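Local coordinates for protein phosphoribosylaminoimidazole carboxylase (Bombyx mori, PDB 4JA0) that probably catalyses two steps of de novo purine biosynthesis, carboxylating aminoimidazole ribonucleotide and coupling the product to aspartate to give SAICAR, at residues Q279-K284 against I378-A383; R299-H304 against E308-I313. One frame throughout, in Å; residues are numbered along the deposited sequence.

Interaction 1: residues Q279-K284 against I378-A383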
loop_
_atom_site.group_PDB
_atom_site.type_symbol
_atom_site.label_atom_id
_atom_site.label_comp_id
_atom_site.label_asym_id
_atom_site.label_seq_id
_atom_site.Cartn_x
_atom_site.Cartn_y
_atom_site.Cartn_z
ATOM N N GLN A 279 20.689 -10.102 16.672
ATOM C CA GLN A 279 21.836 -11.001 16.777
ATOM C C GLN A 279 21.756 -12.245 15.894
ATOM O O GLN A 279 22.648 -12.496 15.066
ATOM C CB GLN A 279 22.018 -11.357 18.261
ATOM C CG GLN A 279 23.103 -12.351 18.639
ATOM C CD GLN A 279 24.444 -11.991 18.094
ATOM O OE1 GLN A 279 24.671 -10.870 17.640
ATOM N NE2 GLN A 279 25.366 -12.942 18.141
ATOM N N GLU A 280 20.677 -13.003 16.063
ATOM C CA GLU A 280 20.435 -14.207 15.286
ATOM C C GLU A 280 20.467 -13.904 13.782
ATOM O O GLU A 280 21.032 -14.687 12.993
ATOM C CB GLU A 280 19.082 -14.798 15.676
ATOM C CG GLU A 280 19.085 -15.674 16.929
ATOM C CD GLU A 280 17.979 -16.726 16.895
ATOM O OE1 GLU A 280 17.142 -16.685 15.960
ATOM O OE2 GLU A 280 17.943 -17.587 17.801
ATOM N N HIS A 281 19.892 -12.759 13.397
ATOM C CA HIS A 281 19.882 -12.347 11.993
ATOM C C HIS A 281 21.314 -12.191 11.498
ATOM O O HIS A 281 21.663 -12.680 10.437
ATOM C CB HIS A 281 19.117 -11.033 11.822
ATOM C CG HIS A 281 19.182 -10.460 10.439
ATOM N ND1 HIS A 281 18.416 -10.930 9.397
ATOM C CD2 HIS A 281 19.937 -9.461 9.923
ATOM C CE1 HIS A 281 18.683 -10.238 8.303
ATOM N NE2 HIS A 281 19.605 -9.340 8.596
ATOM N N CYS A 282 22.147 -11.527 12.292
ATOM C CA CYS A 282 23.537 -11.291 11.925
ATOM C C CYS A 282 24.366 -12.564 11.874
ATOM O O CYS A 282 25.256 -12.715 11.031
ATOM C CB CYS A 282 24.172 -10.305 12.915
ATOM S SG CYS A 282 23.425 -8.666 12.846
ATOM N N GLN A 283 24.071 -13.471 12.796
ATOM C CA GLN A 283 24.727 -14.765 12.831
ATOM C C GLN A 283 24.371 -15.592 11.584
ATOM O O GLN A 283 25.211 -16.332 11.084
ATOM C CB GLN A 283 24.376 -15.493 14.131
ATOM C CG GLN A 283 25.113 -14.925 15.339
ATOM C CD GLN A 283 24.681 -15.539 16.664
ATOM O OE1 GLN A 283 25.431 -15.511 17.653
ATOM N NE2 GLN A 283 23.471 -16.095 16.693
ATOM N N LYS A 284 23.156 -15.423 11.058
ATOM C CA LYS A 284 22.796 -16.048 9.790
ATOM C C LYS A 284 23.606 -15.487 8.627
ATOM O O LYS A 284 23.914 -16.223 7.670
ATOM C CB LYS A 284 21.307 -15.888 9.472
ATOM C CG LYS A 284 20.396 -16.826 10.222
ATOM C CD LYS A 284 18.973 -16.694 9.685
ATOM C CE LYS A 284 18.004 -17.594 10.437
ATOM N NZ LYS A 284 16.701 -17.767 9.718
ATOM N N ILE A 378 17.500 -8.086 1.017
ATOM C CA ILE A 378 16.398 -8.367 1.942
ATOM C C ILE A 378 16.516 -9.674 2.766
ATOM O O ILE A 378 15.836 -9.841 3.795
ATOM C CB ILE A 378 15.071 -8.270 1.176
ATOM C CG1 ILE A 378 14.363 -6.974 1.526
ATOM C CG2 ILE A 378 14.155 -9.474 1.402
ATOM C CD1 ILE A 378 13.005 -6.908 0.844
ATOM N N TYR A 379 17.393 -10.579 2.331
ATOM C CA TYR A 379 17.638 -11.831 3.041
ATOM C C TYR A 379 19.089 -11.938 3.495
ATOM O O TYR A 379 19.999 -11.481 2.797
ATOM C CB TYR A 379 17.276 -13.031 2.158
ATOM C CG TYR A 379 15.911 -12.920 1.548
ATOM C CD1 TYR A 379 14.774 -13.163 2.312
ATOM C CD2 TYR A 379 15.748 -12.565 0.209
ATOM C CE1 TYR A 379 13.505 -13.053 1.767
ATOM C CE2 TYR A 379 14.480 -12.454 -0.350
ATOM C CZ TYR A 379 13.364 -12.696 0.437
ATOM O OH TYR A 379 12.098 -12.590 -0.092
ATOM N N PRO A 380 19.312 -12.534 4.679
ATOM C CA PRO A 380 20.666 -12.655 5.231
ATOM C C PRO A 380 21.625 -13.436 4.338
ATOM O O PRO A 380 22.769 -12.996 4.160
ATOM C CB PRO A 380 20.445 -13.408 6.553
ATOM C CG PRO A 380 19.122 -14.043 6.428
ATOM C CD PRO A 380 18.311 -13.118 5.577
ATOM N N ASP A 381 21.164 -14.534 3.744
ATOM C CA ASP A 381 22.024 -15.293 2.848
ATOM C C ASP A 381 22.425 -14.438 1.666
ATOM O O ASP A 381 23.584 -14.409 1.271
ATOM C CB ASP A 381 21.348 -16.576 2.366
ATOM C CG ASP A 381 21.282 -17.640 3.451
ATOM O OD1 ASP A 381 22.282 -17.796 4.181
ATOM O OD2 ASP A 381 20.248 -18.334 3.562
ATOM N N SER A 382 21.481 -13.695 1.126
ATOM C CA SER A 382 21.797 -12.910 -0.047
ATOM C C SER A 382 22.736 -11.739 0.246
ATOM O O SER A 382 23.400 -11.237 -0.658
ATOM C CB SER A 382 20.514 -12.438 -0.736
ATOM O OG SER A 382 19.748 -11.643 0.141
ATOM N N ALA A 383 22.823 -11.319 1.501
ATOM C CA ALA A 383 23.738 -10.228 1.846
ATOM C C ALA A 383 25.148 -10.771 1.912
ATOM O O ALA A 383 26.091 -10.124 1.461
ATOM C CB ALA A 383 23.349 -9.579 3.164
#
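The pyrrolidine ring of Pro380 supplies most of what the segment 378-383 offers to the segment 279-284, and the contact is almost wholly nonpolar. Two side chains of one helix receive the ring. His281 crosses it at about a right angle, its CE1 lying 4.0 Å from Pro380 CD and equally close to Pro380 CB. The imidazole can reach across because its CG stands anti to the backbone N (chi1 174°), which carries the ring toward the proline although the first bond of the side chain does not aim there. Lys284 adds only its base: its CB rests 3.9 Å from Pro380 CB, while the extended chain beyond leads off the contact, leaving the ammonium group no role in it.

Polar interactions work beside this packing. Tyr379 is the N-cap residue, and its carbonyl O accepts a hydrogen bond from Ser382 OG at 2.7 Å, the donor tilted 31° from the carbonyl plane. This link within the first helical turn helps fix the backbone that presents Pro380. Tyr379 also makes a cation-pi contact with Arg332 of a neighbouring subunit. Away from the proline, His281 NE2 makes a weak hydrogen bond to Cys351 O, which may help set the rotation of the imidazole.

The example illustrates how the start of one helix can lodge against the flank of another. Helix 279-291 touches Pro380 through Ile285 as well, and it lies between the start of helix 380-391 and the parallel sheet, where Cys282 meets Val271 and Met273 on one strand and His281 meets Val329 on another.

Interaction 2: residues R299-H304 against E308-I313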
loop_
_atom_site.group_PDB
_atom_site.type_symbol
_atom_site.label_atom_id
_atom_site.label_comp_id
_atom_site.label_asym_id
_atom_site.label_seq_id
_atom_site.Cartn_x
_atom_site.Cartn_y
_atom_site.Cartn_z
ATOM N N ARG A 299 29.464 -6.374 14.868
ATOM C CA ARG A 299 29.584 -5.255 15.786
ATOM C C ARG A 299 28.222 -4.646 16.109
ATOM O O ARG A 299 27.318 -4.656 15.288
ATOM C CB ARG A 299 30.530 -4.186 15.222
ATOM C CG ARG A 299 31.851 -4.713 14.733
ATOM C CD ARG A 299 32.649 -5.288 15.875
ATOM N NE ARG A 299 32.755 -4.320 16.950
ATOM C CZ ARG A 299 33.763 -3.460 17.077
ATOM N NH1 ARG A 299 34.750 -3.454 16.188
ATOM N NH2 ARG A 299 33.770 -2.594 18.086
ATOM N N VAL A 300 28.083 -4.117 17.314
ATOM C CA VAL A 300 26.856 -3.463 17.701
ATOM C C VAL A 300 27.136 -1.973 17.864
ATOM O O VAL A 300 28.036 -1.597 18.591
ATOM C CB VAL A 300 26.296 -4.058 19.021
ATOM C CG1 VAL A 300 25.003 -3.340 19.455
ATOM C CG2 VAL A 300 26.039 -5.541 18.861
ATOM N N THR A 301 26.379 -1.143 17.153
ATOM C CA THR A 301 26.435 0.311 17.268
ATOM C C THR A 301 25.235 0.962 16.592
ATOM O O THR A 301 24.728 0.473 15.577
ATOM C CB THR A 301 27.733 0.925 16.695
ATOM O OG1 THR A 301 27.784 2.327 17.023
ATOM C CG2 THR A 301 27.807 0.738 15.175
ATOM N N SER A 302 24.821 2.094 17.146
ATOM C CA SER A 302 23.657 2.828 16.686
ATOM C C SER A 302 24.089 4.090 15.949
ATOM O O SER A 302 25.035 4.750 16.350
ATOM C CB SER A 302 22.797 3.192 17.907
ATOM O OG SER A 302 21.508 3.680 17.574
ATOM N N ALA A 303 23.429 4.425 14.850
ATOM C CA ALA A 303 23.723 5.707 14.211
ATOM C C ALA A 303 22.891 6.860 14.830
ATOM O O ALA A 303 23.108 8.041 14.513
ATOM C CB ALA A 303 23.486 5.619 12.720
ATOM N N HIS A 304 21.946 6.506 15.708
ATOM C CA HIS A 304 21.104 7.486 16.377
ATOM C C HIS A 304 21.516 7.684 17.841
ATOM O O HIS A 304 21.658 8.806 18.317
ATOM C CB HIS A 304 19.660 7.032 16.348
ATOM C CG HIS A 304 19.168 6.647 14.990
ATOM N ND1 HIS A 304 18.789 7.581 14.046
ATOM C CD2 HIS A 304 18.918 5.434 14.441
ATOM C CE1 HIS A 304 18.354 6.958 12.962
ATOM N NE2 HIS A 304 18.416 5.656 13.180
ATOM N N GLU A 308 28.627 9.447 17.251
ATOM C CA GLU A 308 30.067 9.668 17.236
ATOM C C GLU A 308 30.876 8.357 17.275
ATOM O O GLU A 308 31.814 8.184 16.480
ATOM C CB GLU A 308 30.458 10.585 18.405
ATOM C CG GLU A 308 30.455 9.914 19.828
ATOM C CD GLU A 308 29.144 9.174 20.232
ATOM O OE1 GLU A 308 28.026 9.549 19.790
ATOM O OE2 GLU A 308 29.246 8.194 21.014
ATOM N N GLU A 309 30.472 7.413 18.129
ATOM C CA GLU A 309 31.195 6.150 18.285
ATOM C C GLU A 309 30.980 5.242 17.067
ATOM O O GLU A 309 31.837 4.425 16.726
ATOM C CB GLU A 309 30.785 5.448 19.586
ATOM C CG GLU A 309 31.455 4.086 19.879
ATOM C CD GLU A 309 32.969 4.167 20.222
ATOM O OE1 GLU A 309 33.539 5.286 20.265
ATOM O OE2 GLU A 309 33.590 3.099 20.476
ATOM N N THR A 310 29.827 5.374 16.425
ATOM C CA THR A 310 29.567 4.653 15.195
ATOM C C THR A 310 30.631 4.982 14.122
ATOM O O THR A 310 31.249 4.082 13.541
ATOM C CB THR A 310 28.134 4.979 14.692
ATOM O OG1 THR A 310 27.177 4.341 15.548
ATOM C CG2 THR A 310 27.914 4.507 13.278
ATOM N N LEU A 311 30.865 6.269 13.887
ATOM C CA LEU A 311 31.914 6.712 12.973
ATOM C C LEU A 311 33.306 6.317 13.452
ATOM O O LEU A 311 34.163 5.963 12.640
ATOM C CB LEU A 311 31.836 8.226 12.761
ATOM C CG LEU A 311 30.560 8.731 12.070
ATOM C CD1 LEU A 311 30.638 10.222 11.764
ATOM C CD2 LEU A 311 30.261 7.922 10.804
ATOM N N ARG A 312 33.539 6.376 14.762
ATOM C CA ARG A 312 34.855 6.029 15.293
ATOM C C ARG A 312 35.152 4.534 15.054
ATOM O O ARG A 312 36.268 4.168 14.706
ATOM C CB ARG A 312 34.969 6.393 16.781
ATOM N N ILE A 313 34.141 3.686 15.186
ATOM C CA ILE A 313 34.336 2.264 14.970
ATOM C C ILE A 313 34.606 1.983 13.505
ATOM O O ILE A 313 35.509 1.219 13.164
ATOM C CB ILE A 313 33.122 1.447 15.446
ATOM C CG1 ILE A 313 32.945 1.605 16.963
ATOM C CG2 ILE A 313 33.265 -0.019 15.066
ATOM C CD1 ILE A 313 31.905 0.684 17.550
#
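Thr301 and Thr310 meet through their hydroxyls where the chain, having left strand 296-300, turns back along itself as helix 307-317. The two CA atoms lie 5.7 Å apart, the nearest backbone approach of the segments.

Followed outward, Thr301 begins at CB, which lies 3.6 Å from Thr310 OG1 and 4.3 Å from Ile313 CD1. At CB the side chain forks. The methyl CG2 stays 3.7 Å from the Thr310 hydroxyl, whereas OG1, anti to the backbone N (chi1 -172°), points into the helix and donates a hydrogen bond of 2.6 Å to Thr310 OG1. Two carbonyl oxygens lie near that second hydroxyl, Ser302 O and Ala306 O, the latter just ahead of the helix and four residues before Thr310. Its single proton can serve one or be shared between them, and the very short Ser302 approach is doubtful in detail. With an alanine here in place of the threonine, the Thr310 hydroxyl is likely to lose its donor and have a gap beside it.

One helical turn further on, Ile313 packs on the guanidinium of Arg299. Its CG2 sits 3.6 Å above the guanidinium plane, over one face but offset toward the rim, and its CD1 comes to 3.8 Å from Arg299 NH2. The N-H groups look elsewhere: NH1 bonds to Tyr317 OH, and NH2 forms a salt bridge with Asp417 of a neighbouring subunit.

The chemistry therefore divides along the beta-alpha connection. At the loop, buried hydroxyls pair with each other, with carbonyl oxygens near the second; at the strand, an aliphatic side chain covers the flat of the guanidinium, and Asp417 probably offsets much of the charge, although Arg421 of that subunit also lies near.

Interactions 1 and 2 illustrate short- and long-range closure within one flavodoxin-like domain, the part related to AIR carboxylase. Three residues lie between the segments of interaction 2 and 93 between those of interaction 1, and the whole of interaction 2 falls within that longer interval. Their centres are 20 Å apart and their nearest atoms about 6 Å, so they do not touch. Strand 267-273 connects them: helix 279-291 packs against it and strand 296-300 hydrogen-bonds along it. Both also approach the same neighbouring subunit, whose Leu420 touches Gln279 in one and Val300 in the other, linking the fold of the domain to assembly of the octamer.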